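Local coordinates for TRAP-type transporter, periplasmic component (Cupriavidus necator, PDB 4P8B), which binds (S)-2-acetolactate in the periplasm and probably delivers it to a TRAP-type membrane transporter, at residues S112-M117 / K314-V319. Sequence-based numbering, arbitrary orientation.
Sequences SLPFLM and KATAKV
The phenyl ring of Phe-115 meets Thr-316 at its rim: OG1 sits near the ring plane, 3.4 Å from CD2 and slightly farther from CE2, and the two side chains cross at about a right angle. His-309 packs edge-to-face with this ring, and Tyr-239 also touches it. Pro-114 is the second ring of the contact. Its CB approaches Thr-316 OG1 at 3.5 Å, so the same oxygen lies against both rings. CB and CG both lie about 3.7 Å from Thr-316 CB, the two side chains running past each other in opposite senses, while CG also reaches Val-319 CG1 at 4.4 Å, a looser apolar touch.

The hydroxyl of Thr-316 stands between its own backbone N and carbonyl carbon (chi1 55°). From there OG1 turns back to the preceding turn, where its single proton can serve the carbonyl oxygens of Phe-312, the stronger partner, and Arg-313 only in turn or shared between them. No direct hydrogen bond joins the segments; instead a water donates to Pro-114 O at 2.9 Å and to Thr-316 OG1 at 3.1 Å. This buried oxygen is therefore satisfied by the last turn of the preceding helix 306-315 and by the water, and it meets both rings without a hydrogen bond.

Pro-114 and Phe-115 are the central residues of a type II beta turn from Leu-113 to Leu-116, with Phe-115 at positive phi (68°), and this turn presents both rings to the helical segment. Thr-316 marks the break between helix 306-315 and helix 317-327. The turn belongs to the loop leading to helix 120-127, the Phe-115 side chain about 10 Å from that of the acetolactate-binding Arg-155. Helix 181-189 packs on Pro-114 and Val-319 through Thr-186, while Leu-113 extends the packing along helix 317-327 to Tyr-320 and Trp-323, and Phe-115 forms backbone hydrogen bonding with Tyr-239, between strands 233-235 and 241-249.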
loop_
_atom_site.group_PDB
_atom_site.type_symbol
_atom_site.label_atom_id
_atom_site.label_comp_id
_atom_site.label_asym_id
_atom_site.label_seq_id
_atom_site.Cartn_x
_atom_site.Cartn_y
_atom_site.Cartn_z
ATOM N N SER A 112 3.390 -7.730 -3.019
ATOM C CA SER A 112 3.725 -8.222 -1.694
ATOM C C SER A 112 4.768 -9.335 -1.728
ATOM O O SER A 112 5.114 -9.860 -0.688
ATOM C CB SER A 112 2.468 -8.742 -0.996
ATOM O OG SER A 112 1.542 -7.672 -0.882
ATOM N N LEU A 113 5.252 -9.737 -2.898
ATOM C CA LEU A 113 6.291 -10.766 -2.944
ATOM C C LEU A 113 7.575 -10.250 -2.316
ATOM O O LEU A 113 8.082 -9.207 -2.713
ATOM C CB LEU A 113 6.580 -11.165 -4.384
ATOM C CG LEU A 113 5.496 -11.959 -5.099
ATOM C CD1 LEU A 113 5.809 -12.019 -6.594
ATOM C CD2 LEU A 113 5.372 -13.355 -4.514
ATOM N N PRO A 114 8.112 -10.976 -1.328
ATOM C CA PRO A 114 9.248 -10.408 -0.584
ATOM C C PRO A 114 10.492 -10.266 -1.462
ATOM O O PRO A 114 10.915 -11.209 -2.113
ATOM C CB PRO A 114 9.454 -11.412 0.566
ATOM C CG PRO A 114 8.787 -12.692 0.097
ATOM C CD PRO A 114 7.633 -12.240 -0.765
ATOM N N PHE A 115 11.022 -9.047 -1.513
ATOM C CA PHE A 115 12.259 -8.696 -2.203
ATOM C C PHE A 115 12.176 -8.799 -3.714
ATOM O O PHE A 115 13.162 -9.042 -4.395
ATOM C CB PHE A 115 13.457 -9.436 -1.576
ATOM C CG PHE A 115 13.583 -9.147 -0.105
ATOM C CD1 PHE A 115 14.102 -7.926 0.321
ATOM C CD2 PHE A 115 13.087 -10.014 0.836
ATOM C CE1 PHE A 115 14.165 -7.616 1.646
ATOM C CE2 PHE A 115 13.155 -9.700 2.169
ATOM C CZ PHE A 115 13.670 -8.498 2.562
ATOM N N LEU A 116 10.982 -8.558 -4.249
ATOM C CA LEU A 116 10.797 -8.412 -5.694
ATOM C C LEU A 116 11.403 -7.127 -6.259
ATOM O O LEU A 116 12.005 -7.146 -7.313
ATOM C CB LEU A 116 9.308 -8.428 -6.043
ATOM C CG LEU A 116 8.954 -8.216 -7.516
ATOM C CD1 LEU A 116 9.387 -9.370 -8.392
ATOM C CD2 LEU A 116 7.453 -7.994 -7.663
HETATM N N MSE A 117 11.220 -6.007 -5.565
HETATM C CA MSE A 117 11.513 -4.690 -6.124
HETATM C C MSE A 117 12.652 -3.990 -5.384
HETATM O O MSE A 117 12.491 -3.605 -4.227
HETATM C CB MSE A 117 10.272 -3.809 -6.021
HETATM C CG MSE A 117 9.084 -4.328 -6.803
HETATM SE SE MSE A 117 7.489 -3.274 -6.614
HETATM C CE MSE A 117 7.058 -3.700 -4.769
ATOM N N LYS A 314 17.048 -14.490 0.666
ATOM C CA LYS A 314 17.184 -15.933 0.639
ATOM C C LYS A 314 16.262 -16.595 1.664
ATOM O O LYS A 314 15.646 -17.622 1.371
ATOM C CB LYS A 314 18.659 -16.324 0.791
ATOM C CG LYS A 314 19.439 -16.008 -0.506
ATOM C CD LYS A 314 20.902 -16.446 -0.522
ATOM C CE LYS A 314 21.289 -16.961 -1.915
ATOM N NZ LYS A 314 22.561 -16.386 -2.457
ATOM N N ALA A 315 16.081 -15.969 2.821
ATOM C CA ALA A 315 15.243 -16.551 3.861
ATOM C C ALA A 315 13.772 -16.562 3.453
ATOM O O ALA A 315 12.996 -17.377 3.939
ATOM C CB ALA A 315 15.415 -15.804 5.171
ATOM N N THR A 316 13.390 -15.663 2.554
ATOM C CA THR A 316 11.985 -15.561 2.141
ATOM C C THR A 316 11.733 -16.135 0.740
ATOM O O THR A 316 10.618 -16.039 0.231
ATOM C CB THR A 316 11.489 -14.094 2.186
ATOM O OG1 THR A 316 12.341 -13.263 1.397
ATOM C CG2 THR A 316 11.463 -13.581 3.626
ATOM N N ALA A 317 12.742 -16.758 0.138
ATOM C CA ALA A 317 12.634 -17.214 -1.246
ATOM C C ALA A 317 11.599 -18.325 -1.466
ATOM O O ALA A 317 10.980 -18.384 -2.526
ATOM C CB ALA A 317 13.995 -17.668 -1.743
ATOM N N LYS A 318 11.407 -19.199 -0.482
ATOM C CA LYS A 318 10.447 -20.287 -0.636
ATOM C C LYS A 318 9.026 -19.720 -0.622
ATOM O O LYS A 318 8.153 -20.163 -1.365
ATOM C CB LYS A 318 10.633 -21.348 0.458
ATOM N N VAL A 319 8.791 -18.706 0.204
ATOM C CA VAL A 319 7.501 -18.019 0.205
ATOM C C VAL A 319 7.289 -17.344 -1.150
ATOM O O VAL A 319 6.216 -17.428 -1.753
ATOM C CB VAL A 319 7.424 -16.965 1.343
ATOM C CG1 VAL A 319 6.219 -16.081 1.201
ATOM C CG2 VAL A 319 7.404 -17.652 2.712
HETATM O O HOH W 1 12.516 -13.614 -1.723
#